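Local atomic coordinates of tRNA modification GTPase MnmE (Chlorobium tepidum, PDB entry 3GEE), a protein that probably hydrolyses GTP at a high intrinsic rate and takes part in adding a carboxymethylaminomethyl group to the wobble uridine of certain tRNAs. Residues A19-A29 with C101-L112; L122-F133 with L465-K476. All coordinates share one frame; numbering follows the deposited sequence.

Both segments of contact 1 precede those of contact 2 in the chain, with centres about 19 Å apart. The two share the mixed sheet of the N-terminal part of the protein: strand 18-21 belongs to contact 1, and its parallel neighbour 121-122 leads into contact 2, with A19 O and A123 N 3.0 Å apart in a probable hydrogen bond. Contact 1 stays within that folate-binding part. Contact 2 instead brings helix 464-469 and the C-terminal tail after it back onto it. Both reach the second subunit, and each bears on a different bound 5-formyl-tetrahydrofolate, H102 on one and K476 on the other.

Contact 1 of 2, residues A19-A29 with C101-L112. With FON (N-{[4-({[(6R)-2-amino-5-formyl-4-oxo-1,4,5,6,7,8-hexahydropteridin-6-yl]methyl}amino)phenyl]carbonyl}-L-glutamic acid), chain C.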
loop_
_atom_site.group_PDB
_atom_site.type_symbol
_atom_site.label_atom_id
_atom_site.label_comp_id
_atom_site.label_asym_id
_atom_site.label_seq_id
_atom_site.Cartn_x
_atom_site.Cartn_y
_atom_site.Cartn_z
ATOM N N ALA A 19 14.201 7.924 -8.919
ATOM C CA ALA A 19 13.784 7.056 -7.821
ATOM C C ALA A 19 12.301 7.260 -7.520
ATOM O O ALA A 19 11.751 8.326 -7.809
ATOM C CB ALA A 19 14.617 7.339 -6.584
ATOM N N ALA A 20 11.668 6.240 -6.938
ATOM C CA ALA A 20 10.253 6.270 -6.592
ATOM C C ALA A 20 9.867 5.107 -5.688
ATOM O O ALA A 20 10.398 4.003 -5.819
ATOM C CB ALA A 20 9.409 6.237 -7.842
ATOM N N ILE A 21 8.946 5.369 -4.763
ATOM C CA ILE A 21 8.267 4.323 -4.007
ATOM C C ILE A 21 7.406 3.614 -5.035
ATOM O O ILE A 21 6.682 4.269 -5.777
ATOM C CB ILE A 21 7.337 4.927 -2.935
ATOM C CG1 ILE A 21 7.999 6.134 -2.237
ATOM C CG2 ILE A 21 6.840 3.862 -1.985
ATOM C CD1 ILE A 21 8.600 5.868 -0.877
ATOM N N ALA A 22 7.493 2.290 -5.107
ATOM C CA ALA A 22 6.832 1.549 -6.186
ATOM C C ALA A 22 5.613 0.783 -5.698
ATOM O O ALA A 22 4.802 0.300 -6.496
ATOM C CB ALA A 22 7.816 0.611 -6.863
ATOM N N THR A 23 5.501 0.681 -4.378
ATOM C CA THR A 23 4.416 -0.034 -3.714
ATOM C C THR A 23 3.351 0.940 -3.187
ATOM O O THR A 23 3.623 2.135 -3.056
ATOM C CB THR A 23 4.986 -0.852 -2.560
ATOM O OG1 THR A 23 5.865 -0.021 -1.781
ATOM C CG2 THR A 23 5.763 -2.031 -3.113
ATOM N N PRO A 24 2.133 0.442 -2.893
ATOM C CA PRO A 24 1.065 1.330 -2.427
ATOM C C PRO A 24 1.416 2.005 -1.114
ATOM O O PRO A 24 2.120 1.431 -0.291
ATOM C CB PRO A 24 -0.119 0.382 -2.213
ATOM C CG PRO A 24 0.168 -0.784 -3.057
ATOM C CD PRO A 24 1.662 -0.950 -2.983
ATOM N N VAL A 25 0.922 3.223 -0.933
ATOM C CA VAL A 25 1.100 3.970 0.308
ATOM C C VAL A 25 0.509 3.186 1.477
ATOM O O VAL A 25 -0.543 2.552 1.341
ATOM C CB VAL A 25 0.392 5.343 0.236
ATOM C CG1 VAL A 25 0.880 6.256 1.355
ATOM C CG2 VAL A 25 0.624 5.995 -1.124
ATOM N N GLY A 26 1.183 3.222 2.618
ATOM C CA GLY A 26 0.606 2.654 3.817
ATOM C C GLY A 26 1.513 1.767 4.630
ATOM O O GLY A 26 2.739 1.875 4.576
ATOM N N VAL A 27 0.889 0.888 5.399
ATOM C CA VAL A 27 1.599 0.055 6.341
ATOM C C VAL A 27 1.572 -1.377 5.847
ATOM O O VAL A 27 0.505 -1.937 5.572
ATOM C CB VAL A 27 0.981 0.176 7.753
ATOM C CG1 VAL A 27 1.501 -0.903 8.680
ATOM C CG2 VAL A 27 1.274 1.546 8.336
ATOM N N GLY A 28 2.762 -1.957 5.722
ATOM C CA GLY A 28 2.904 -3.352 5.330
ATOM C C GLY A 28 4.210 -3.953 5.805
ATOM O O GLY A 28 5.056 -3.260 6.377
ATOM N N ALA A 29 4.369 -5.252 5.568
ATOM C CA ALA A 29 5.623 -5.936 5.842
ATOM C C ALA A 29 6.763 -5.365 5.001
ATOM O O ALA A 29 7.852 -5.113 5.512
ATOM C CB ALA A 29 5.474 -7.406 5.588
ATOM N N CYS A 101 12.460 -2.831 1.174
ATOM C CA CYS A 101 12.760 -2.568 2.585
ATOM C C CYS A 101 11.553 -2.860 3.462
ATOM O O CYS A 101 10.511 -3.274 2.954
ATOM C CB CYS A 101 13.142 -1.107 2.747
ATOM S SG CYS A 101 11.810 -0.015 2.255
ATOM N N HIS A 102 11.695 -2.641 4.771
ATOM C CA HIS A 102 10.568 -2.770 5.702
ATOM C C HIS A 102 9.473 -1.763 5.367
ATOM O O HIS A 102 9.752 -0.590 5.101
ATOM C CB HIS A 102 11.023 -2.613 7.149
ATOM C CG HIS A 102 11.841 -3.760 7.646
ATOM N ND1 HIS A 102 13.209 -3.691 7.797
ATOM C CD2 HIS A 102 11.485 -5.014 8.015
ATOM C CE1 HIS A 102 13.658 -4.847 8.250
ATOM N NE2 HIS A 102 12.633 -5.668 8.391
ATOM N N GLY A 103 8.231 -2.234 5.376
ATOM C CA GLY A 103 7.121 -1.473 4.814
ATOM C C GLY A 103 6.472 -0.443 5.717
ATOM O O GLY A 103 5.254 -0.298 5.710
ATOM N N GLY A 104 7.281 0.270 6.493
ATOM C CA GLY A 104 6.792 1.368 7.316
ATOM C C GLY A 104 6.919 2.694 6.590
ATOM O O GLY A 104 7.955 2.969 5.986
ATOM N N PRO A 105 5.865 3.533 6.646
ATOM C CA PRO A 105 5.848 4.830 5.958
ATOM C C PRO A 105 7.060 5.696 6.273
ATOM O O PRO A 105 7.616 6.308 5.364
ATOM C CB PRO A 105 4.571 5.485 6.480
ATOM C CG PRO A 105 3.690 4.337 6.801
ATOM C CD PRO A 105 4.603 3.290 7.368
ATOM N N VAL A 106 7.475 5.735 7.539
ATOM C CA VAL A 106 8.644 6.532 7.933
ATOM C C VAL A 106 9.923 5.967 7.311
ATOM O O VAL A 106 10.726 6.719 6.754
ATOM C CB VAL A 106 8.789 6.662 9.475
ATOM C CG1 VAL A 106 9.986 7.535 9.836
ATOM C CG2 VAL A 106 7.528 7.250 10.077
ATOM N N VAL A 107 10.082 4.645 7.394
ATOM C CA VAL A 107 11.232 3.941 6.825
ATOM C C VAL A 107 11.308 4.153 5.325
ATOM O O VAL A 107 12.296 4.680 4.821
ATOM C CB VAL A 107 11.170 2.418 7.061
ATOM C CG1 VAL A 107 12.572 1.847 7.146
ATOM C CG2 VAL A 107 10.390 2.089 8.317
ATOM N N VAL A 108 10.259 3.739 4.617
ATOM C CA VAL A 108 10.249 3.801 3.162
ATOM C C VAL A 108 10.570 5.211 2.667
ATOM O O VAL A 108 11.352 5.377 1.731
ATOM C CB VAL A 108 8.934 3.232 2.552
ATOM C CG1 VAL A 108 7.750 4.096 2.871
ATOM C CG2 VAL A 108 9.058 3.088 1.056
ATOM N N GLY A 109 9.999 6.217 3.329
ATOM C CA GLY A 109 10.249 7.619 3.002
ATOM C C GLY A 109 11.698 8.004 3.208
ATOM O O GLY A 109 12.251 8.785 2.440
ATOM N N ARG A 110 12.308 7.458 4.255
ATOM C CA ARG A 110 13.724 7.656 4.512
ATOM C C ARG A 110 14.570 7.091 3.376
ATOM O O ARG A 110 15.534 7.735 2.935
ATOM C CB ARG A 110 14.125 7.003 5.832
ATOM C CG ARG A 110 14.496 7.973 6.922
ATOM C CD ARG A 110 15.841 8.633 6.629
ATOM N NE ARG A 110 16.586 8.906 7.858
ATOM C CZ ARG A 110 17.888 9.177 7.902
ATOM N NH1 ARG A 110 18.607 9.220 6.782
ATOM N NH2 ARG A 110 18.474 9.405 9.074
ATOM N N VAL A 111 14.203 5.896 2.909
ATOM C CA VAL A 111 14.901 5.239 1.815
ATOM C C VAL A 111 14.830 6.092 0.554
ATOM O O VAL A 111 15.860 6.359 -0.077
ATOM C CB VAL A 111 14.329 3.834 1.521
ATOM C CG1 VAL A 111 15.066 3.182 0.347
ATOM C CG2 VAL A 111 14.408 2.951 2.758
ATOM N N LEU A 112 13.620 6.527 0.195
ATOM C CA LEU A 112 13.437 7.361 -0.987
ATOM C C LEU A 112 14.298 8.619 -0.906
ATOM O O LEU A 112 14.924 9.010 -1.887
ATOM C CB LEU A 112 11.964 7.719 -1.200
ATOM C CG LEU A 112 11.673 8.625 -2.407
ATOM C CD1 LEU A 112 12.016 7.933 -3.734
ATOM C CD2 LEU A 112 10.238 9.103 -2.409
HETATM N N1 FON C . 13.311 -7.787 0.878
HETATM C C2 FON C . 12.860 -8.972 0.419
HETATM N NA2 FON C . 12.751 -9.157 -0.922
HETATM N N3 FON C . 12.512 -9.986 1.254
HETATM C C4 FON C . 12.594 -9.878 2.598
HETATM O O4 FON C . 12.258 -10.851 3.308
HETATM C C4A FON C . 13.074 -8.581 3.159
HETATM N N5 FON C . 13.273 -8.229 4.498
HETATM C C6 FON C . 14.511 -7.444 4.653
HETATM C C7 FON C . 14.104 -6.093 4.077
HETATM N N8 FON C . 13.889 -6.324 2.655
HETATM C C8A FON C . 13.441 -7.526 2.189
HETATM C C9 FON C . 15.075 -7.351 6.074
HETATM N N10 FON C . 15.225 -8.656 6.704
HETATM C C11 FON C . 17.422 -11.997 5.503
HETATM C C12 FON C . 17.659 -11.362 6.720
HETATM C C13 FON C . 16.917 -10.246 7.103
HETATM C C14 FON C . 15.932 -9.734 6.262
HETATM C C15 FON C . 15.681 -10.382 5.043
HETATM C C16 FON C . 16.424 -11.501 4.658
HETATM C C FON C . 18.253 -13.205 5.146
HETATM O O FON C . 18.145 -13.711 4.039
HETATM N N FON C . 19.078 -13.692 6.083
HETATM C CA FON C . 20.402 -14.276 5.887
HETATM C CB FON C . 21.413 -13.253 5.358
HETATM C CG FON C . 22.730 -13.870 4.874
HETATM C CD FON C . 23.264 -13.144 3.654
HETATM O OE1 FON C . 22.770 -13.414 2.534
HETATM O OE2 FON C . 24.185 -12.303 3.800
HETATM C CT FON C . 20.889 -14.854 7.190
HETATM O O1 FON C . 21.405 -15.997 7.198
HETATM O O2 FON C . 20.757 -14.163 8.227
HETATM C CP1 FON C . 12.466 -8.542 5.421
HETATM O O3 FON C . 11.885 -7.679 6.056
#
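I21 and L112 meet where strand 19-21 runs alongside helix 105-112, the two axes 8.7 Å apart and close to antiparallel at 171°. The two side chains cross at about a right angle. L112 holds its CG anti to the backbone N (chi1 179°), and its branches fork over the strand: CD2 meets I21 CG1 at 3.7 Å, while CD1 rests on the backbone, 3.6 Å from A20 N, and also touches the methyl of A19. I21 places CG1 beside its own backbone N, and beyond it CD1 turns back to V108, one helical turn before L112, approaching V108 CG2 to 3.4 Å. The isoleucine is thus gripped by two residues from the same face of the helix.

At the other end of the contact the work passes from side chains to backbone, and G103 does most of it. Its O accepts a hydrogen bond from G28 N at 3.0 Å, and its N donates one to A29 O at 2.9 Å. A side chain at G103 would point toward the 19-29 segment, consistent with glycine here. Just beyond, the P105 ring begins the helix and packs with CD 3.9 Å from V27 CG2.

H102, next to this pinned turn, lays one ring face against C7 of the folate, with ND1 hydrogen-bonded to D78; K476 and E98 of the second subunit bind the same ligand. Strand 96-102, helix 105-117 and strand 121-122 form a beta-alpha-beta crossover, its helix packed on the sheet and the turn before that helix bordering the folate pocket.

Contact 2 of 2, residues L122-F133 with L465-K476; sequences LAEPGEFTRRAF and LNTIFDKFCIGK. With FON (N-{[4-({[(6R)-2-amino-5-formyl-4-oxo-1,4,5,6,7,8-hexahydropteridin-6-yl]methyl}amino)phenyl]carbonyl}-L-glutamic acid), chain B.
R130 lies across the ring of F469 where helix 127-133 faces helix 465-469. R130 CB stands 4.0 Å from the centroid of the F469 ring and only 14° off its normal, a CH-pi contact over the face. Farther out, a bend at chi3 (-139°) brings the guanidinium back toward the phenylalanine: R130 NH1 comes to 3.5 Å from F469 CB, and F469 CD2 lies over one guanidinium face, the two planes turned 46° apart. I468 CG2 takes the opposite face of the F469 ring, while T129 CG2 meets F469 CE1, the two side chains crossing at about a right angle. An alanine in place of F469 would probably open a gap beneath R130 and set its guanidinium free to swing.

Apolar side chains meet toward the ends of the contact. L465 and F133 cross at about a right angle, L465 CD2 3.6 Å from F133 CE2, and I474 CG1 sits 4.0 Å from P125 CG, with I474 CG2 turned to L122 and lying 3.4 Å from A123 O.

The polar part is the C-terminal carboxylate of K476, set against the start of helix 127-133. Its O takes two bonds from T129, one from N at 2.9 Å and one from OG1 at 2.7 Å, the hydroxyl lying in the carbonyl plane. OXT accepts from F128 N at 2.9 Å and lies in the plane of the F128 ring at its edge.

K476 NZ reaches the other way and hydrogen-bonds O3 of the folate; K476 also makes a cation-pi contact with F91. Gripping both carboxylate oxygens at the positive end of a helix dipole is likely to favour the charged form, and is consistent with holding the chain end where K476 can reach the ligand.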
loop_
_atom_site.group_PDB
_atom_site.type_symbol
_atom_site.label_atom_id
_atom_site.label_comp_id
_atom_site.label_asym_id
_atom_site.label_seq_id
_atom_site.Cartn_x
_atom_site.Cartn_y
_atom_site.Cartn_z
ATOM N N LEU A 122 13.282 12.607 -8.334
ATOM C CA LEU A 122 12.001 11.934 -8.139
ATOM C C LEU A 122 11.394 11.671 -9.505
ATOM O O LEU A 122 11.444 12.523 -10.385
ATOM C CB LEU A 122 11.069 12.775 -7.255
ATOM C CG LEU A 122 9.860 12.193 -6.501
ATOM C CD1 LEU A 122 8.604 12.241 -7.342
ATOM C CD2 LEU A 122 10.107 10.789 -5.984
ATOM N N ALA A 123 10.851 10.474 -9.686
ATOM C CA ALA A 123 10.286 10.072 -10.967
ATOM C C ALA A 123 9.002 10.828 -11.280
ATOM O O ALA A 123 8.168 11.041 -10.404
ATOM C CB ALA A 123 10.029 8.575 -10.979
ATOM N N GLU A 124 8.852 11.239 -12.535
ATOM C CA GLU A 124 7.589 11.788 -13.017
ATOM C C GLU A 124 6.569 10.652 -13.070
ATOM O O GLU A 124 6.948 9.488 -12.974
ATOM C CB GLU A 124 7.771 12.417 -14.399
ATOM C CG GLU A 124 8.675 13.649 -14.417
ATOM C CD GLU A 124 8.488 14.508 -15.662
ATOM O OE1 GLU A 124 9.384 15.338 -15.952
ATOM O OE2 GLU A 124 7.442 14.360 -16.343
ATOM N N PRO A 125 5.270 10.971 -13.209
ATOM C CA PRO A 125 4.334 9.849 -13.168
ATOM C C PRO A 125 4.415 9.020 -14.448
ATOM O O PRO A 125 4.520 9.579 -15.545
ATOM C CB PRO A 125 2.961 10.527 -13.032
ATOM C CG PRO A 125 3.245 11.986 -12.796
ATOM C CD PRO A 125 4.573 12.252 -13.408
ATOM N N GLY A 126 4.404 7.697 -14.292
ATOM C CA GLY A 126 4.495 6.775 -15.421
ATOM C C GLY A 126 5.818 6.746 -16.174
ATOM O O GLY A 126 5.922 6.092 -17.211
ATOM N N GLU A 127 6.834 7.432 -15.654
ATOM C CA GLU A 127 8.114 7.548 -16.346
ATOM C C GLU A 127 8.801 6.199 -16.581
ATOM O O GLU A 127 9.436 5.997 -17.616
ATOM C CB GLU A 127 9.054 8.506 -15.611
ATOM C CG GLU A 127 10.333 8.794 -16.379
ATOM C CD GLU A 127 11.119 9.959 -15.822
ATOM O OE1 GLU A 127 10.879 10.336 -14.649
ATOM O OE2 GLU A 127 11.982 10.494 -16.565
ATOM N N PHE A 128 8.667 5.283 -15.626
ATOM C CA PHE A 128 9.253 3.962 -15.765
ATOM C C PHE A 128 8.701 3.235 -16.983
ATOM O O PHE A 128 9.468 2.738 -17.807
ATOM C CB PHE A 128 9.049 3.131 -14.502
ATOM C CG PHE A 128 9.849 3.610 -13.333
ATOM C CD1 PHE A 128 11.159 3.182 -13.147
ATOM C CD2 PHE A 128 9.298 4.489 -12.408
ATOM C CE1 PHE A 128 11.910 3.630 -12.059
ATOM C CE2 PHE A 128 10.041 4.938 -11.313
ATOM C CZ PHE A 128 11.345 4.507 -11.140
ATOM N N THR A 129 7.380 3.195 -17.112
ATOM C CA THR A 129 6.758 2.533 -18.253
ATOM C C THR A 129 7.023 3.328 -19.527
ATOM O O THR A 129 7.207 2.752 -20.600
ATOM C CB THR A 129 5.246 2.323 -18.059
ATOM O OG1 THR A 129 5.009 1.600 -16.839
ATOM C CG2 THR A 129 4.675 1.535 -19.223
ATOM N N ARG A 130 7.060 4.650 -19.399
ATOM C CA ARG A 130 7.408 5.518 -20.515
ATOM C C ARG A 130 8.778 5.134 -21.084
ATOM O O ARG A 130 8.963 5.070 -22.308
ATOM C CB ARG A 130 7.421 6.975 -20.064
ATOM C CG ARG A 130 7.558 7.963 -21.184
ATOM C CD ARG A 130 8.023 9.295 -20.658
ATOM N NE ARG A 130 7.311 10.379 -21.324
ATOM C CZ ARG A 130 6.196 10.939 -20.863
ATOM N NH1 ARG A 130 5.665 10.528 -19.717
ATOM N NH2 ARG A 130 5.616 11.917 -21.544
ATOM N N ARG A 131 9.733 4.876 -20.193
ATOM C CA ARG A 131 11.071 4.487 -20.611
ATOM C C ARG A 131 11.055 3.106 -21.243
ATOM O O ARG A 131 11.756 2.868 -22.226
ATOM C CB ARG A 131 12.051 4.543 -19.443
ATOM C CG ARG A 131 12.510 5.944 -19.135
ATOM C CD ARG A 131 13.400 5.974 -17.927
ATOM N NE ARG A 131 13.891 7.322 -17.676
ATOM C CZ ARG A 131 14.791 7.629 -16.749
ATOM N NH1 ARG A 131 15.305 6.679 -15.980
ATOM N NH2 ARG A 131 15.181 8.887 -16.593
ATOM N N ALA A 132 10.239 2.208 -20.689
ATOM C CA ALA A 132 10.102 0.858 -21.226
ATOM C C ALA A 132 9.597 0.904 -22.667
ATOM O O ALA A 132 10.035 0.119 -23.517
ATOM C CB ALA A 132 9.177 0.035 -20.364
ATOM N N PHE A 133 8.684 1.836 -22.937
ATOM C CA PHE A 133 8.165 2.021 -24.281
ATOM C C PHE A 133 9.188 2.697 -25.188
ATOM O O PHE A 133 9.390 2.268 -26.325
ATOM C CB PHE A 133 6.861 2.820 -24.274
ATOM C CG PHE A 133 6.498 3.374 -25.621
ATOM C CD1 PHE A 133 5.986 2.548 -26.615
ATOM C CD2 PHE A 133 6.700 4.716 -25.907
ATOM C CE1 PHE A 133 5.664 3.057 -27.871
ATOM C CE2 PHE A 133 6.384 5.232 -27.159
ATOM C CZ PHE A 133 5.864 4.401 -28.142
ATOM N N LEU A 465 1.598 10.622 -25.675
ATOM C CA LEU A 465 2.308 9.955 -24.582
ATOM C C LEU A 465 2.015 10.596 -23.231
ATOM O O LEU A 465 1.809 9.897 -22.236
ATOM C CB LEU A 465 3.820 9.965 -24.824
ATOM C CG LEU A 465 4.432 9.186 -25.988
ATOM C CD1 LEU A 465 5.941 9.355 -25.957
ATOM C CD2 LEU A 465 4.058 7.711 -25.938
ATOM N N ASN A 466 2.002 11.928 -23.209
ATOM C CA ASN A 466 1.780 12.690 -21.984
ATOM C C ASN A 466 0.406 12.445 -21.372
ATOM O O ASN A 466 0.298 12.223 -20.167
ATOM C CB ASN A 466 2.010 14.182 -22.227
ATOM C CG ASN A 466 3.483 14.538 -22.288
ATOM O OD1 ASN A 466 4.074 14.597 -23.364
ATOM N ND2 ASN A 466 4.087 14.762 -21.127
ATOM N N THR A 467 -0.634 12.465 -22.202
ATOM C CA THR A 467 -1.987 12.191 -21.717
ATOM C C THR A 467 -2.121 10.754 -21.219
ATOM O O THR A 467 -2.920 10.483 -20.327
ATOM C CB THR A 467 -3.089 12.499 -22.769
ATOM O OG1 THR A 467 -2.863 11.730 -23.955
ATOM C CG2 THR A 467 -3.117 13.990 -23.119
ATOM N N ILE A 468 -1.332 9.842 -21.783
ATOM C CA ILE A 468 -1.336 8.447 -21.336
ATOM C C ILE A 468 -0.614 8.271 -19.999
ATOM O O ILE A 468 -1.150 7.659 -19.078
ATOM C CB ILE A 468 -0.742 7.485 -22.397
ATOM C CG1 ILE A 468 -1.671 7.398 -23.607
ATOM C CG2 ILE A 468 -0.522 6.087 -21.803
ATOM C CD1 ILE A 468 -1.147 6.544 -24.742
ATOM N N PHE A 469 0.592 8.818 -19.891
ATOM C CA PHE A 469 1.425 8.567 -18.718
ATOM C C PHE A 469 1.162 9.480 -17.519
ATOM O O PHE A 469 1.416 9.081 -16.383
ATOM C CB PHE A 469 2.909 8.530 -19.096
ATOM C CG PHE A 469 3.268 7.378 -19.991
ATOM C CD1 PHE A 469 3.097 6.066 -19.560
ATOM C CD2 PHE A 469 3.768 7.603 -21.266
ATOM C CE1 PHE A 469 3.418 4.995 -20.386
ATOM C CE2 PHE A 469 4.095 6.538 -22.101
ATOM C CZ PHE A 469 3.918 5.232 -21.660
ATOM N N ASP A 470 0.646 10.685 -17.759
ATOM C CA ASP A 470 0.196 11.547 -16.658
ATOM C C ASP A 470 -0.910 10.856 -15.863
ATOM O O ASP A 470 -1.084 11.104 -14.668
ATOM C CB ASP A 470 -0.284 12.907 -17.172
ATOM C CG ASP A 470 0.866 13.860 -17.482
ATOM O OD1 ASP A 470 0.689 14.741 -18.353
ATOM O OD2 ASP A 470 1.946 13.735 -16.860
ATOM N N LYS A 471 -1.633 9.975 -16.550
ATOM C CA LYS A 471 -2.682 9.145 -15.971
ATOM C C LYS A 471 -2.117 8.092 -15.015
ATOM O O LYS A 471 -2.819 7.617 -14.125
ATOM C CB LYS A 471 -3.455 8.464 -17.101
ATOM C CG LYS A 471 -4.876 8.053 -16.758
ATOM C CD LYS A 471 -5.739 7.960 -18.015
ATOM C CE LYS A 471 -5.953 9.337 -18.644
ATOM N NZ LYS A 471 -7.016 9.332 -19.689
ATOM N N PHE A 472 -0.853 7.720 -15.219
ATOM C CA PHE A 472 -0.145 6.782 -14.345
ATOM C C PHE A 472 0.254 7.486 -13.058
ATOM O O PHE A 472 0.227 8.712 -12.983
ATOM C CB PHE A 472 1.128 6.280 -15.030
ATOM C CG PHE A 472 0.910 5.187 -16.041
ATOM C CD1 PHE A 472 0.041 5.358 -17.110
ATOM C CD2 PHE A 472 1.622 3.998 -15.945
ATOM C CE1 PHE A 472 -0.141 4.351 -18.044
ATOM C CE2 PHE A 472 1.449 2.987 -16.878
ATOM C CZ PHE A 472 0.565 3.165 -17.929
ATOM N N CYS A 473 0.643 6.713 -12.053
ATOM C CA CYS A 473 1.107 7.281 -10.790
ATOM C C CYS A 473 2.618 7.152 -10.641
ATOM O O CYS A 473 3.227 6.249 -11.220
ATOM C CB CYS A 473 0.413 6.605 -9.612
ATOM S SG CYS A 473 0.663 4.827 -9.562
ATOM N N ILE A 474 3.203 8.057 -9.857
ATOM C CA ILE A 474 4.638 8.067 -9.578
ATOM C C ILE A 474 5.066 6.726 -8.975
ATOM O O ILE A 474 4.542 6.306 -7.937
ATOM C CB ILE A 474 5.029 9.251 -8.654
ATOM C CG1 ILE A 474 4.820 10.582 -9.384
ATOM C CG2 ILE A 474 6.474 9.127 -8.176
ATOM C CD1 ILE A 474 4.770 11.797 -8.473
ATOM N N GLY A 475 6.003 6.060 -9.653
ATOM C CA GLY A 475 6.446 4.718 -9.278
ATOM C C GLY A 475 6.390 3.736 -10.434
ATOM O O GLY A 475 7.112 2.731 -10.449
ATOM N N LYS A 476 5.528 4.030 -11.403
ATOM C CA LYS A 476 5.349 3.176 -12.573
ATOM C C LYS A 476 5.764 3.877 -13.863
ATOM O O LYS A 476 5.464 3.425 -14.968
ATOM C CB LYS A 476 3.894 2.685 -12.665
ATOM C CG LYS A 476 3.731 1.400 -13.495
ATOM C CD LYS A 476 4.936 0.449 -13.294
ATOM C CE LYS A 476 4.720 -0.911 -13.951
ATOM N NZ LYS A 476 5.689 -1.897 -13.401
ATOM O OXT LYS A 476 6.422 4.919 -13.823
HETATM N N1 FON B . 9.087 -7.292 -10.141
HETATM C C2 FON B . 10.199 -6.552 -9.956
HETATM N NA2 FON B . 11.010 -6.840 -8.904
HETATM N N3 FON B . 10.534 -5.529 -10.785
HETATM C C4 FON B . 9.779 -5.184 -11.851
HETATM O O4 FON B . 10.146 -4.233 -12.573
HETATM C C4A FON B . 8.529 -5.963 -12.092
HETATM N N5 FON B . 7.602 -5.824 -13.131
HETATM C C6 FON B . 7.158 -7.144 -13.614
HETATM C C7 FON B . 6.237 -7.601 -12.489
HETATM N N8 FON B . 7.104 -7.808 -11.336
HETATM C C8A FON B . 8.234 -7.066 -11.153
HETATM C C9 FON B . 6.488 -7.166 -14.991
HETATM N N10 FON B . 7.283 -6.498 -16.012
HETATM C C11 FON B . 11.173 -7.254 -17.329
HETATM C C12 FON B . 10.081 -7.314 -18.192
HETATM C C13 FON B . 8.790 -7.061 -17.733
HETATM C C14 FON B . 8.566 -6.759 -16.393
HETATM C C15 FON B . 9.666 -6.683 -15.525
HETATM C C16 FON B . 10.962 -6.936 -15.983
HETATM C C FON B . 12.548 -7.532 -17.884
HETATM O O FON B . 13.507 -7.598 -17.129
HETATM N N FON B . 12.666 -7.679 -19.210
HETATM C CA FON B . 13.556 -8.585 -19.931
HETATM C CB FON B . 13.212 -10.057 -19.677
HETATM C CG FON B . 14.274 -11.042 -20.177
HETATM C CD FON B . 14.417 -12.224 -19.237
HETATM O OE1 FON B . 15.097 -12.079 -18.194
HETATM O OE2 FON B . 13.859 -13.309 -19.533
HETATM C CT FON B . 13.484 -8.287 -21.406
HETATM O O1 FON B . 14.547 -8.207 -22.066
HETATM O O2 FON B . 12.353 -8.128 -21.920
HETATM C CP1 FON B . 7.205 -4.701 -13.556
HETATM O O3 FON B . 6.032 -4.383 -13.465
#